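Long-range contacts in surface glycoprotein (Trypanosoma brucei, PDB 5KLH), which is a surface antigen of the insect (procyclic) stage of the parasite, with a bilobed ectodomain that may act as a sensor: residues T39-S44 with S55-A60; G51-V56 with G206-A211. All blocks are in the same frame, centred on the assembly; numbering follows the deposited sequence.

Overall arrangement
Both contacts lie in one region of the PSSA-2 ectodomain, with centres about 11 Å apart. They sit to the same side of the chain; the centres of contacts 1 and 2 lie about 17 and 16 Å from the centre of the chain. Contact 1 pairs strand 36-47 with strand 51-63 in a beta hairpin. Contact 2 joins strand 51-63 to the start of helix 208-215, far later in the chain. Ser-55 and Val-56 belong to both. The OG of Ser-55 links them directly, since it bonds to Gln-43 in contact 1 and to Asp-207 in contact 2. Gln-43 NE2 also packs on Phe-209 CD2 at 3.8 Å.

Contact 1. Residues T39-S44 with S55-A60; sequences TVRRQS and SVYTEA
Arg-41 and Tyr-57 face each other across an antiparallel beta hairpin formed by strands 36-47 and 51-63. Backbone hydrogen bonds run in both directions at three pairs: Thr-39 with Glu-59, Arg-41 with Tyr-57, and Gln-43 with Ser-55. The bond from Arg-41 N to Tyr-57 O is short, 2.7 Å, and nearly straight.

The side chains of these pairs share one face of the sheet. CB of Arg-41 lies over the Tyr-57 ring, 3.8 Å from its centroid, in a CH-pi contact displaced toward CZ and CE2. Gln-43 crosses at the ring edge, its CD 3.4 Å from Tyr-57 CE1. The Gln-43 amide and Tyr-57 ring planes are 68° apart. On the other face, Val-40 CG1 meets Val-56 CG1 at 3.8 Å.

Polar side chains add further links. A chi2 of -78° bends the Arg-41 chain and places CD near Glu-59. Arg-41 CG touches Glu-59 CG at 3.5 Å. Arg-41 NE forms a salt bridge with Glu-59 OE1 at 3.0 Å, and NH2 adds a weak bond to the same oxygen. Gln-43 NE2 donates to Ser-55 OG at 2.8 Å, and that OG bonds in turn to Asp-207. A water joins Gln-43 OE1 to Tyr-57 OH.

The single salt bridge and the water link fit side chains that are mostly partly exposed, though Ser-55 is buried. The opposite face adds an apolar valine contact beside Arg-42 and Thr-58.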
loop_
_atom_site.group_PDB
_atom_site.type_symbol
_atom_site.label_atom_id
_atom_site.label_comp_id
_atom_site.label_asym_id
_atom_site.label_seq_id
_atom_site.Cartn_x
_atom_site.Cartn_y
_atom_site.Cartn_z
ATOM N N THR A 39 -10.862 8.522 -15.811
ATOM C CA THR A 39 -12.162 8.972 -15.364
ATOM C C THR A 39 -12.051 9.388 -13.917
ATOM O O THR A 39 -11.590 8.605 -13.101
ATOM C CB THR A 39 -13.224 7.854 -15.498
ATOM O OG1 THR A 39 -13.265 7.388 -16.852
ATOM C CG2 THR A 39 -14.598 8.363 -15.088
ATOM N N VAL A 40 -12.455 10.613 -13.603
ATOM C CA VAL A 40 -12.493 11.054 -12.217
ATOM C C VAL A 40 -13.655 10.387 -11.498
ATOM O O VAL A 40 -14.796 10.439 -11.963
ATOM C CB VAL A 40 -12.631 12.589 -12.119
ATOM C CG1 VAL A 40 -12.760 13.036 -10.656
ATOM C CG2 VAL A 40 -11.438 13.242 -12.764
ATOM N N ARG A 41 -13.353 9.771 -10.356
ATOM C CA ARG A 41 -14.323 9.012 -9.588
ATOM C C ARG A 41 -14.516 9.630 -8.225
ATOM O O ARG A 41 -13.546 9.940 -7.533
ATOM C CB ARG A 41 -13.863 7.559 -9.408
ATOM C CG ARG A 41 -13.721 6.752 -10.678
ATOM C CD ARG A 41 -15.049 6.286 -11.187
ATOM N NE ARG A 41 -14.942 5.476 -12.400
ATOM C CZ ARG A 41 -15.994 5.169 -13.154
ATOM N NH1 ARG A 41 -17.189 5.620 -12.807
ATOM N NH2 ARG A 41 -15.860 4.431 -14.247
ATOM N N ARG A 42 -15.768 9.792 -7.824
ATOM C CA ARG A 42 -16.069 10.261 -6.483
ATOM C C ARG A 42 -16.675 9.117 -5.673
ATOM O O ARG A 42 -17.763 8.631 -5.991
ATOM C CB ARG A 42 -17.007 11.469 -6.548
ATOM C CG ARG A 42 -16.380 12.683 -7.243
ATOM C CD ARG A 42 -17.415 13.614 -7.883
ATOM N NE ARG A 42 -17.660 13.304 -9.295
ATOM C CZ ARG A 42 -18.810 12.845 -9.784
ATOM N NH1 ARG A 42 -18.928 12.593 -11.082
ATOM N NH2 ARG A 42 -19.846 12.639 -8.985
ATOM N N GLN A 43 -15.955 8.670 -4.644
ATOM C CA GLN A 43 -16.400 7.562 -3.809
ATOM C C GLN A 43 -16.708 8.087 -2.411
ATOM O O GLN A 43 -16.350 9.223 -2.057
ATOM C CB GLN A 43 -15.340 6.447 -3.745
ATOM C CG GLN A 43 -14.002 6.864 -3.063
ATOM C CD GLN A 43 -12.951 5.743 -3.012
ATOM O OE1 GLN A 43 -13.254 4.588 -3.335
ATOM N NE2 GLN A 43 -11.706 6.085 -2.601
ATOM N N SER A 44 -17.386 7.269 -1.623
ATOM C CA SER A 44 -17.664 7.621 -0.241
ATOM C C SER A 44 -17.132 6.536 0.653
ATOM O O SER A 44 -17.381 5.351 0.418
ATOM C CB SER A 44 -19.176 7.819 -0.014
ATOM O OG SER A 44 -19.628 8.992 -0.666
ATOM N N SER A 55 -14.106 11.012 -1.111
ATOM C CA SER A 55 -12.777 10.620 -1.565
ATOM C C SER A 55 -12.844 10.718 -3.074
ATOM O O SER A 55 -13.858 10.349 -3.667
ATOM C CB SER A 55 -12.421 9.203 -1.096
ATOM O OG SER A 55 -11.245 8.704 -1.731
ATOM N N VAL A 56 -11.789 11.237 -3.693
ATOM C CA VAL A 56 -11.822 11.486 -5.122
ATOM C C VAL A 56 -10.515 11.020 -5.744
ATOM O O VAL A 56 -9.438 11.358 -5.251
ATOM C CB VAL A 56 -12.034 12.983 -5.440
ATOM C CG1 VAL A 56 -12.034 13.197 -6.944
ATOM C CG2 VAL A 56 -13.338 13.475 -4.843
ATOM N N TYR A 57 -10.599 10.218 -6.800
ATOM C CA TYR A 57 -9.397 9.781 -7.500
ATOM C C TYR A 57 -9.669 9.772 -8.999
ATOM O O TYR A 57 -10.816 9.850 -9.429
ATOM C CB TYR A 57 -8.956 8.395 -7.007
ATOM C CG TYR A 57 -10.004 7.313 -7.138
ATOM C CD1 TYR A 57 -10.926 7.093 -6.126
ATOM C CD2 TYR A 57 -10.051 6.496 -8.261
ATOM C CE1 TYR A 57 -11.889 6.103 -6.241
ATOM C CE2 TYR A 57 -11.002 5.505 -8.380
ATOM C CZ TYR A 57 -11.917 5.316 -7.364
ATOM O OH TYR A 57 -12.861 4.330 -7.480
ATOM N N THR A 58 -8.628 9.697 -9.806
ATOM C CA THR A 58 -8.842 9.466 -11.226
ATOM C C THR A 58 -8.251 8.101 -11.586
ATOM O O THR A 58 -7.258 7.665 -10.984
ATOM C CB THR A 58 -8.258 10.605 -12.073
ATOM O OG1 THR A 58 -8.730 10.491 -13.414
ATOM C CG2 THR A 58 -6.728 10.580 -12.075
ATOM N N GLU A 59 -8.896 7.396 -12.518
ATOM C CA GLU A 59 -8.567 5.985 -12.748
ATOM C C GLU A 59 -8.705 5.557 -14.193
ATOM O O GLU A 59 -9.475 6.137 -14.953
ATOM C CB GLU A 59 -9.451 5.071 -11.884
ATOM C CG GLU A 59 -10.957 5.141 -12.199
ATOM C CD GLU A 59 -11.389 4.252 -13.363
ATOM O OE1 GLU A 59 -12.497 4.480 -13.906
ATOM O OE2 GLU A 59 -10.640 3.316 -13.729
ATOM N N ALA A 60 -7.966 4.515 -14.550
ATOM C CA ALA A 60 -8.166 3.839 -15.808
ATOM C C ALA A 60 -7.687 2.412 -15.644
ATOM O O ALA A 60 -6.822 2.136 -14.806
ATOM C CB ALA A 60 -7.420 4.561 -16.944
HETATM O O HOH W 1 -11.152 5.377 -17.101
HETATM O O HOH W 2 -13.460 3.435 -15.928
HETATM O O HOH W 3 -12.099 2.619 -5.034
#

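Contact 2. Residues G51-V56 with G206-A211; sequences GSIPSV and GDPFIA
Asp-207 and Ser-55 meet where the N-terminus of helix 208-215 packs against strand 51-63. Asp-207 is the N-cap of this helix. Its OD2 accepts from Phe-209 N at 2.8 Å, the capping bond.

The tightly packed part centres on the Asp-207 carboxylate. The chain places CG anti to the backbone N (chi1 -162°), and both oxygens are used by the strand. OD1 accepts from Val-56 N at 2.9 Å through its syn lone pair, in a nearly straight bond. OD2 accepts from Ser-55 OG on the syn side. OD2 therefore has two donors, the strand hydroxyl and the helix amide, which reach it from its syn and anti sides. Three donors, from Ser-55, Val-56 and Phe-209, hold the rotation of this buried carboxylate. They would also be expected to stabilise its negative charge. Phe-21 touches Asp-207 and Pro-208 from a loop.

Beside this polar grip the packing is apolar. Ile-53 CG2 meets Pro-208 CB at 3.5 Å, and the two side chains cross obliquely. Val-18 of helix 12-20 also packs on Ile-53.

The loose, solvent side is the exposed ring of Pro-54, whose CG stays 5.2 Å from Pro-208 CG. The carbonyl of the same residue turns back into the tight part. Pro-54 O is buried there without a hydrogen-bond partner, 3.1 Å from Pro-208 CG.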
loop_
_atom_site.group_PDB
_atom_site.type_symbol
_atom_site.label_atom_id
_atom_site.label_comp_id
_atom_site.label_asym_id
_atom_site.label_seq_id
_atom_site.Cartn_x
_atom_site.Cartn_y
_atom_site.Cartn_z
ATOM N N GLY A 51 -19.425 8.825 9.787
ATOM C CA GLY A 51 -20.357 8.833 8.667
ATOM C C GLY A 51 -19.703 8.665 7.308
ATOM O O GLY A 51 -18.620 8.089 7.196
ATOM N N SER A 52 -20.366 9.173 6.275
ATOM C CA SER A 52 -19.867 9.059 4.903
ATOM C C SER A 52 -18.876 10.176 4.585
ATOM O O SER A 52 -19.171 11.356 4.798
ATOM C CB SER A 52 -21.033 9.078 3.915
ATOM O OG SER A 52 -21.774 7.871 4.006
ATOM N N ILE A 53 -17.709 9.791 4.067
ATOM C CA ILE A 53 -16.578 10.702 3.871
ATOM C C ILE A 53 -16.182 10.715 2.402
ATOM O O ILE A 53 -15.961 9.651 1.836
ATOM C CB ILE A 53 -15.353 10.260 4.704
ATOM C CG1 ILE A 53 -15.733 9.992 6.169
ATOM C CG2 ILE A 53 -14.212 11.266 4.577
ATOM C CD1 ILE A 53 -16.177 11.207 6.916
ATOM N N PRO A 54 -16.111 11.900 1.780
ATOM C CA PRO A 54 -15.769 11.957 0.351
ATOM C C PRO A 54 -14.323 11.575 0.071
ATOM O O PRO A 54 -13.431 11.801 0.890
ATOM C CB PRO A 54 -16.008 13.423 -0.020
ATOM C CG PRO A 54 -15.830 14.157 1.245
ATOM C CD PRO A 54 -16.308 13.242 2.348
ATOM N N SER A 55 -14.106 11.012 -1.111
ATOM C CA SER A 55 -12.777 10.620 -1.565
ATOM C C SER A 55 -12.844 10.718 -3.074
ATOM O O SER A 55 -13.858 10.349 -3.667
ATOM C CB SER A 55 -12.421 9.203 -1.096
ATOM O OG SER A 55 -11.245 8.704 -1.731
ATOM N N VAL A 56 -11.789 11.237 -3.693
ATOM C CA VAL A 56 -11.822 11.486 -5.122
ATOM C C VAL A 56 -10.515 11.020 -5.744
ATOM O O VAL A 56 -9.438 11.358 -5.251
ATOM C CB VAL A 56 -12.034 12.983 -5.440
ATOM C CG1 VAL A 56 -12.034 13.197 -6.944
ATOM C CG2 VAL A 56 -13.338 13.475 -4.843
ATOM N N GLY A 206 -3.766 14.606 0.208
ATOM C CA GLY A 206 -4.686 14.942 1.282
ATOM C C GLY A 206 -6.013 14.200 1.245
ATOM O O GLY A 206 -6.925 14.529 2.013
ATOM N N ASP A 207 -6.138 13.194 0.381
ATOM C CA ASP A 207 -7.414 12.467 0.304
ATOM C C ASP A 207 -7.747 11.754 1.601
ATOM O O ASP A 207 -6.871 11.190 2.241
ATOM C CB ASP A 207 -7.398 11.447 -0.830
ATOM C CG ASP A 207 -8.787 11.010 -1.211
ATOM O OD1 ASP A 207 -9.365 11.680 -2.086
ATOM O OD2 ASP A 207 -9.285 9.999 -0.647
ATOM N N PRO A 208 -9.031 11.750 1.989
ATOM C CA PRO A 208 -9.393 11.040 3.216
ATOM C C PRO A 208 -9.119 9.535 3.143
ATOM O O PRO A 208 -8.963 8.888 4.178
ATOM C CB PRO A 208 -10.896 11.319 3.333
ATOM C CG PRO A 208 -11.049 12.686 2.723
ATOM C CD PRO A 208 -10.125 12.618 1.512
ATOM N N PHE A 209 -9.078 8.973 1.938
ATOM C CA PHE A 209 -8.726 7.558 1.806
ATOM C C PHE A 209 -7.320 7.314 2.378
ATOM O O PHE A 209 -7.092 6.341 3.109
ATOM C CB PHE A 209 -8.800 7.121 0.331
ATOM C CG PHE A 209 -8.436 5.672 0.090
ATOM C CD1 PHE A 209 -7.129 5.307 -0.170
ATOM C CD2 PHE A 209 -9.412 4.691 0.079
ATOM C CE1 PHE A 209 -6.787 3.987 -0.397
ATOM C CE2 PHE A 209 -9.078 3.367 -0.153
ATOM C CZ PHE A 209 -7.761 3.018 -0.394
ATOM N N ILE A 210 -6.386 8.193 2.037
ATOM C CA ILE A 210 -5.010 8.052 2.510
ATOM C C ILE A 210 -4.944 8.369 4.007
ATOM O O ILE A 210 -4.320 7.632 4.773
ATOM C CB ILE A 210 -4.057 8.947 1.709
ATOM C CG1 ILE A 210 -3.901 8.386 0.292
ATOM C CG2 ILE A 210 -2.716 9.073 2.420
ATOM C CD1 ILE A 210 -3.117 9.282 -0.655
ATOM N N ALA A 211 -5.624 9.436 4.432
ATOM C CA ALA A 211 -5.695 9.761 5.860
ATOM C C ALA A 211 -6.256 8.612 6.703
ATOM O O ALA A 211 -5.724 8.308 7.776
ATOM C CB ALA A 211 -6.512 11.019 6.072
#